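Long-range contacts in uncharacterized protein (Deinococcus radiodurans, PDB 3M33), which is of unknown function but carries a methyltransferase-type domain and may therefore be a methyltransferase: residues Tyr21-Trp25 against Met181-Phe185; Ala173-Trp179 against Ala190-Trp195. One frame throughout, in Å; residues are numbered along the deposited sequence.

How the contacts relate
Both contacts are made by helix 176-186, which follows the long strand 160-173, and their centres lie about 12 Å apart. Contact 1 uses the later turns of the helix to hold the loop that runs from helix 9-18 to strand 28-29; it is partly buried, with His-23 and Trp-25 enclosed. Contact 2 uses the first turn and the residues just before it to hold the start of helix 192-198 and lies at the surface, farther from the middle of the chain. The two meet where Trp-25 CB packs on Asp-178 O at 3.5 Å. Neither has a direct hydrogen bond across it: contact 1 is aromatic and apolar, whereas contact 2 adds a cation-pi pair and a bridging water.

Contact 1: Tyr21-Trp25 against Met181-Phe185; sequences YRHPW and MRGEF
Trp-25 lies with one indole face over Arg-182, whose CB sits 3.7 Å from the centroid of the six-membered ring in a CH-pi contact. The extended aliphatic chain of Arg-182 continues across this ring, and its guanidinium stands nearly perpendicular to the indole, at 85°. With CG between the backbone N and the carbonyl carbon (chi1 62°), the indole of Trp-25 lies flat between Arg-182 CB and, on its opposite face, CB of His-23 from its own loop.

Phe-185 is the shared partner of an aromatic cluster. The imidazole of His-23 and the six-membered ring of Trp-25 each direct an edge at its face in offset edge-to-face pairs, with centroids 5.1 Å apart for His-23 and 5.5 Å for Trp-25. The cluster joins the loop between helix 9-18 and strand 28-29 to helix 176-186, beside strand 204-216 of the mixed sheet; from that strand Glu-208 OE2 is hydrogen-bonded to His-23 ND1 and Tyr-206 OH to Trp-25 NE1. An alanine in place of Trp-25 would probably leave the Arg-182 chain without its flat support and the Tyr-206 hydroxyl without this partner.

Apolar contacts are Pro-24 CD on Phe-185 CD1 at 3.6 Å and Pro-24 CB on SE of selenomethionine Met-181 at 4.1 Å. The same SE also makes a close van der Waals approach to Pro-24 O, at 3.4 Å.

Contact 2: Ala173-Trp179 against Ala190-Trp195; sequences APTWEDW and ARRADW
Trp-176 has the guanidinium of Arg-192 over one indole face: Arg-192 CZ stands 4.2 Å from the centroid of the five-membered ring, a cation-pi pair with planes 40° apart. The six-membered ring of Trp-176 turns its edge toward the face of Trp-195 in an offset edge-to-face pair, planes at 66°. That face of Trp-195 also receives the start of helix 176-186: Trp-176 CB makes a CH-pi contact with the five-membered ring, and Trp-176 N lies over the rim of the six-membered ring, 3.3 Å from Trp-195 CH2. At the indole edge of Trp-195, in its plane, lie the carbonyl oxygens of Ala-173 and Pro-174. Trp-179 has Trp-176 CZ3 and a water in plane at its own edge; its CD1 meets the methyl of Ala-190 at 3.6 Å and its CB meets Trp-195 CE3.

Bends along its chain, at chi2 and chi3, fold Arg-192 back over Trp-176, where its NH2 also forms a salt bridge with Asp-196. The contact closes a two-helix excursion between the long antiparallel strands 160-173 and 204-216. Both helix starts are involved: Thr-175 is the N-cap of helix 176-186, its OG1 accepting a weak bond from Asp-178 N and donating to Asp-178 OD2, and Arg-191 is the N-cap residue of the next.

The water accepts from Trp-179 NE1 at 3.1 Å and from Arg-191 N, and donates to Asp-194 OD2. With no direct hydrogen bond across the segments, it is their polar link, and the Arg-192 charge, shared with Asp-196, probably adds to what is mainly packing of indole surfaces.

Contact 1: Tyr21-Trp25 against Met181-Phe185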
loop_
_atom_site.group_PDB
_atom_site.type_symbol
_atom_site.label_atom_id
_atom_site.label_comp_id
_atom_site.label_asym_id
_atom_site.label_seq_id
_atom_site.Cartn_x
_atom_site.Cartn_y
_atom_site.Cartn_z
ATOM N N TYR A 21 1.968 -2.925 6.388
ATOM C CA TYR A 21 2.140 -2.047 5.225
ATOM C C TYR A 21 2.799 -0.707 5.581
ATOM O O TYR A 21 2.718 0.260 4.812
ATOM C CB TYR A 21 0.797 -1.843 4.491
ATOM C CG TYR A 21 0.222 -3.167 4.022
ATOM C CD1 TYR A 21 0.713 -3.790 2.878
ATOM C CD2 TYR A 21 -0.763 -3.826 4.760
ATOM C CE1 TYR A 21 0.223 -5.022 2.461
ATOM C CE2 TYR A 21 -1.258 -5.062 4.347
ATOM C CZ TYR A 21 -0.761 -5.646 3.196
ATOM O OH TYR A 21 -1.236 -6.857 2.782
ATOM N N ARG A 22 3.465 -0.656 6.737
ATOM C CA ARG A 22 4.202 0.547 7.140
ATOM C C ARG A 22 5.669 0.240 7.463
ATOM O O ARG A 22 6.061 -0.917 7.604
ATOM C CB ARG A 22 3.537 1.217 8.351
ATOM C CG ARG A 22 2.074 1.612 8.146
ATOM C CD ARG A 22 1.475 2.146 9.454
ATOM N NE ARG A 22 0.008 2.144 9.486
ATOM C CZ ARG A 22 -0.721 1.395 10.312
ATOM N NH1 ARG A 22 -0.109 0.577 11.173
ATOM N NH2 ARG A 22 -2.059 1.460 10.280
ATOM N N HIS A 23 6.478 1.284 7.581
ATOM C CA HIS A 23 7.818 1.143 8.120
ATOM C C HIS A 23 7.709 1.047 9.648
ATOM O O HIS A 23 7.008 1.839 10.252
ATOM C CB HIS A 23 8.681 2.331 7.694
ATOM C CG HIS A 23 8.962 2.377 6.221
ATOM N ND1 HIS A 23 9.317 3.539 5.563
ATOM C CD2 HIS A 23 8.959 1.399 5.282
ATOM C CE1 HIS A 23 9.531 3.272 4.286
ATOM N NE2 HIS A 23 9.312 1.982 4.087
ATOM N N PRO A 24 8.386 0.057 10.265
ATOM C CA PRO A 24 8.256 -0.338 11.684
ATOM C C PRO A 24 8.989 0.557 12.684
ATOM O O PRO A 24 8.716 0.486 13.880
ATOM C CB PRO A 24 8.914 -1.733 11.737
ATOM C CG PRO A 24 9.160 -2.132 10.336
ATOM C CD PRO A 24 9.209 -0.887 9.498
ATOM N N TRP A 25 9.928 1.361 12.205
ATOM C CA TRP A 25 10.740 2.184 13.088
ATOM C C TRP A 25 10.088 3.548 13.348
ATOM O O TRP A 25 9.252 3.997 12.574
ATOM C CB TRP A 25 12.136 2.352 12.490
ATOM C CG TRP A 25 12.175 3.069 11.149
ATOM C CD1 TRP A 25 12.349 4.401 10.949
ATOM C CD2 TRP A 25 12.064 2.479 9.838
ATOM N NE1 TRP A 25 12.351 4.689 9.600
ATOM C CE2 TRP A 25 12.167 3.526 8.897
ATOM C CE3 TRP A 25 11.884 1.169 9.372
ATOM C CZ2 TRP A 25 12.106 3.307 7.515
ATOM C CZ3 TRP A 25 11.816 0.949 7.999
ATOM C CH2 TRP A 25 11.927 2.014 7.086
HETATM N N MSE A 181 16.661 -0.765 13.422
HETATM C CA MSE A 181 15.435 -1.410 12.982
HETATM C C MSE A 181 15.166 -1.137 11.501
HETATM O O MSE A 181 14.749 -2.028 10.771
HETATM C CB MSE A 181 14.256 -0.957 13.837
HETATM C CG MSE A 181 12.995 -1.758 13.602
HETATM SE SE MSE A 181 11.563 -1.151 14.758
HETATM C CE MSE A 181 12.574 -0.999 16.433
ATOM N N ARG A 182 15.417 0.092 11.052
ATOM C CA ARG A 182 15.320 0.397 9.626
ATOM C C ARG A 182 16.298 -0.445 8.809
ATOM O O ARG A 182 15.946 -0.970 7.753
ATOM C CB ARG A 182 15.579 1.879 9.356
ATOM C CG ARG A 182 15.696 2.201 7.870
ATOM C CD ARG A 182 15.856 3.700 7.632
ATOM N NE ARG A 182 15.904 4.022 6.207
ATOM C CZ ARG A 182 17.007 3.957 5.467
ATOM N NH1 ARG A 182 18.157 3.571 6.009
ATOM N NH2 ARG A 182 16.966 4.277 4.183
ATOM N N GLY A 183 17.522 -0.574 9.317
ATOM C CA GLY A 183 18.555 -1.369 8.677
ATOM C C GLY A 183 18.097 -2.801 8.437
ATOM O O GLY A 183 18.347 -3.385 7.376
ATOM N N GLU A 184 17.413 -3.365 9.423
ATOM C CA GLU A 184 16.915 -4.735 9.313
ATOM C C GLU A 184 15.809 -4.826 8.276
ATOM O O GLU A 184 15.815 -5.729 7.445
ATOM C CB GLU A 184 16.415 -5.236 10.664
ATOM C CG GLU A 184 17.519 -5.252 11.708
ATOM C CD GLU A 184 17.036 -5.628 13.093
ATOM O OE1 GLU A 184 15.963 -6.258 13.199
ATOM O OE2 GLU A 184 17.743 -5.297 14.072
ATOM N N PHE A 185 14.863 -3.890 8.329
ATOM C CA PHE A 185 13.751 -3.861 7.376
ATOM C C PHE A 185 14.269 -3.699 5.949
ATOM O O PHE A 185 13.688 -4.215 4.999
ATOM C CB PHE A 185 12.790 -2.712 7.713
ATOM C CG PHE A 185 11.701 -2.510 6.695
ATOM C CD1 PHE A 185 10.438 -3.051 6.900
ATOM C CD2 PHE A 185 11.946 -1.781 5.533
ATOM C CE1 PHE A 185 9.427 -2.875 5.967
ATOM C CE2 PHE A 185 10.945 -1.593 4.584
ATOM C CZ PHE A 185 9.677 -2.142 4.801
#

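Contact 2: Ala173-Trp179 against Ala190-Trp195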
loop_
_atom_site.group_PDB
_atom_site.type_symbol
_atom_site.label_atom_id
_atom_site.label_comp_id
_atom_site.label_asym_id
_atom_site.label_seq_id
_atom_site.Cartn_x
_atom_site.Cartn_y
_atom_site.Cartn_z
ATOM N N ALA A 173 15.402 9.042 11.694
ATOM C CA ALA A 173 15.207 8.020 12.720
ATOM C C ALA A 173 15.780 8.602 14.013
ATOM O O ALA A 173 16.979 8.901 14.087
ATOM C CB ALA A 173 15.920 6.751 12.344
ATOM N N PRO A 174 14.925 8.786 15.033
ATOM C CA PRO A 174 15.332 9.600 16.193
ATOM C C PRO A 174 16.403 8.946 17.059
ATOM O O PRO A 174 17.130 9.665 17.731
ATOM C CB PRO A 174 14.030 9.780 16.999
ATOM C CG PRO A 174 12.919 9.391 16.051
ATOM C CD PRO A 174 13.516 8.373 15.103
ATOM N N THR A 175 16.511 7.622 17.042
ATOM C CA THR A 175 17.510 6.951 17.876
ATOM C C THR A 175 18.234 5.815 17.160
ATOM O O THR A 175 17.768 5.302 16.131
ATOM C CB THR A 175 16.881 6.359 19.140
ATOM O OG1 THR A 175 16.070 5.244 18.769
ATOM C CG2 THR A 175 16.016 7.403 19.855
ATOM N N TRP A 176 19.378 5.429 17.725
ATOM C CA TRP A 176 20.173 4.324 17.213
ATOM C C TRP A 176 19.322 3.074 17.036
ATOM O O TRP A 176 19.414 2.387 16.016
ATOM C CB TRP A 176 21.355 4.037 18.158
ATOM C CG TRP A 176 21.998 2.693 17.945
ATOM C CD1 TRP A 176 22.036 1.655 18.830
ATOM C CD2 TRP A 176 22.698 2.242 16.772
ATOM N NE1 TRP A 176 22.718 0.591 18.286
ATOM C CE2 TRP A 176 23.136 0.928 17.025
ATOM C CE3 TRP A 176 23.000 2.824 15.538
ATOM C CZ2 TRP A 176 23.850 0.185 16.084
ATOM C CZ3 TRP A 176 23.712 2.089 14.608
ATOM C CH2 TRP A 176 24.127 0.783 14.884
ATOM N N GLU A 177 18.482 2.780 18.024
ATOM C CA GLU A 177 17.606 1.612 17.935
ATOM C C GLU A 177 16.715 1.696 16.698
ATOM O O GLU A 177 16.503 0.703 15.989
ATOM C CB GLU A 177 16.738 1.483 19.188
ATOM C CG GLU A 177 17.500 1.042 20.422
ATOM C CD GLU A 177 18.475 2.096 20.911
ATOM O OE1 GLU A 177 18.142 3.302 20.855
ATOM O OE2 GLU A 177 19.575 1.711 21.352
ATOM N N ASP A 178 16.185 2.889 16.447
ATOM C CA ASP A 178 15.335 3.098 15.287
ATOM C C ASP A 178 16.129 2.949 13.987
ATOM O O ASP A 178 15.644 2.364 13.016
ATOM C CB ASP A 178 14.675 4.472 15.362
ATOM C CG ASP A 178 13.649 4.553 16.468
ATOM O OD1 ASP A 178 12.710 3.726 16.456
ATOM O OD2 ASP A 178 13.784 5.436 17.342
ATOM N N TRP A 179 17.354 3.471 13.975
ATOM C CA TRP A 179 18.213 3.340 12.805
ATOM C C TRP A 179 18.490 1.880 12.501
ATOM O O TRP A 179 18.461 1.470 11.338
ATOM C CB TRP A 179 19.528 4.090 13.001
ATOM C CG TRP A 179 20.355 4.142 11.752
ATOM C CD1 TRP A 179 21.614 3.645 11.583
ATOM C CD2 TRP A 179 19.973 4.706 10.491
ATOM N NE1 TRP A 179 22.045 3.879 10.302
ATOM C CE2 TRP A 179 21.057 4.527 9.610
ATOM C CE3 TRP A 179 18.821 5.356 10.024
ATOM C CZ2 TRP A 179 21.027 4.972 8.287
ATOM C CZ3 TRP A 179 18.793 5.797 8.713
ATOM C CH2 TRP A 179 19.888 5.607 7.859
ATOM N N ALA A 190 22.734 -1.755 9.915
ATOM C CA ALA A 190 23.129 -0.454 10.435
ATOM C C ALA A 190 24.460 -0.573 11.179
ATOM O O ALA A 190 24.696 -1.546 11.896
ATOM C CB ALA A 190 22.075 0.074 11.353
ATOM N N ARG A 191 25.322 0.423 11.019
ATOM C CA ARG A 191 26.608 0.402 11.699
ATOM C C ARG A 191 26.793 1.618 12.593
ATOM O O ARG A 191 26.599 2.753 12.162
ATOM C CB ARG A 191 27.748 0.289 10.687
ATOM C CG ARG A 191 27.405 0.827 9.311
ATOM C CD ARG A 191 27.883 -0.137 8.241
ATOM N NE ARG A 191 28.781 0.505 7.289
ATOM C CZ ARG A 191 29.423 -0.139 6.320
ATOM N NH1 ARG A 191 29.267 -1.449 6.177
ATOM N NH2 ARG A 191 30.223 0.525 5.497
ATOM N N ARG A 192 27.169 1.366 13.843
ATOM C CA ARG A 192 27.356 2.428 14.825
ATOM C C ARG A 192 28.251 3.556 14.305
ATOM O O ARG A 192 28.068 4.715 14.668
ATOM C CB ARG A 192 27.897 1.854 16.139
ATOM C CG ARG A 192 28.106 2.895 17.224
ATOM C CD ARG A 192 26.884 3.795 17.386
ATOM N NE ARG A 192 25.955 3.336 18.420
ATOM C CZ ARG A 192 25.512 4.103 19.413
ATOM N NH1 ARG A 192 24.663 3.615 20.309
ATOM N NH2 ARG A 192 25.919 5.362 19.512
ATOM N N ALA A 193 29.198 3.213 13.440
ATOM C CA ALA A 193 30.091 4.203 12.846
ATOM C C ALA A 193 29.323 5.304 12.133
ATOM O O ALA A 193 29.554 6.484 12.375
ATOM C CB ALA A 193 31.054 3.534 11.885
ATOM N N ASP A 194 28.417 4.916 11.244
ATOM C CA ASP A 194 27.610 5.884 10.505
ATOM C C ASP A 194 26.746 6.730 11.441
ATOM O O ASP A 194 26.554 7.926 11.212
ATOM C CB ASP A 194 26.721 5.179 9.475
ATOM C CG ASP A 194 27.518 4.439 8.425
ATOM O OD1 ASP A 194 28.766 4.491 8.476
ATOM O OD2 ASP A 194 26.896 3.802 7.548
ATOM N N TRP A 195 26.214 6.100 12.484
ATOM C CA TRP A 195 25.411 6.817 13.460
ATOM C C TRP A 195 26.295 7.823 14.181
ATOM O O TRP A 195 25.997 9.022 14.195
ATOM C CB TRP A 195 24.768 5.860 14.470
ATOM C CG TRP A 195 24.056 6.582 15.570
ATOM C CD1 TRP A 195 24.582 6.953 16.769
ATOM C CD2 TRP A 195 22.694 7.052 15.567
ATOM N NE1 TRP A 195 23.638 7.614 17.517
ATOM C CE2 TRP A 195 22.471 7.690 16.803
ATOM C CE3 TRP A 195 21.644 6.987 14.645
ATOM C CZ2 TRP A 195 21.242 8.263 17.141
ATOM C CZ3 TRP A 195 20.425 7.557 14.983
ATOM C CH2 TRP A 195 20.236 8.190 16.219
HETATM O O HOH W 1 24.428 2.601 8.846
#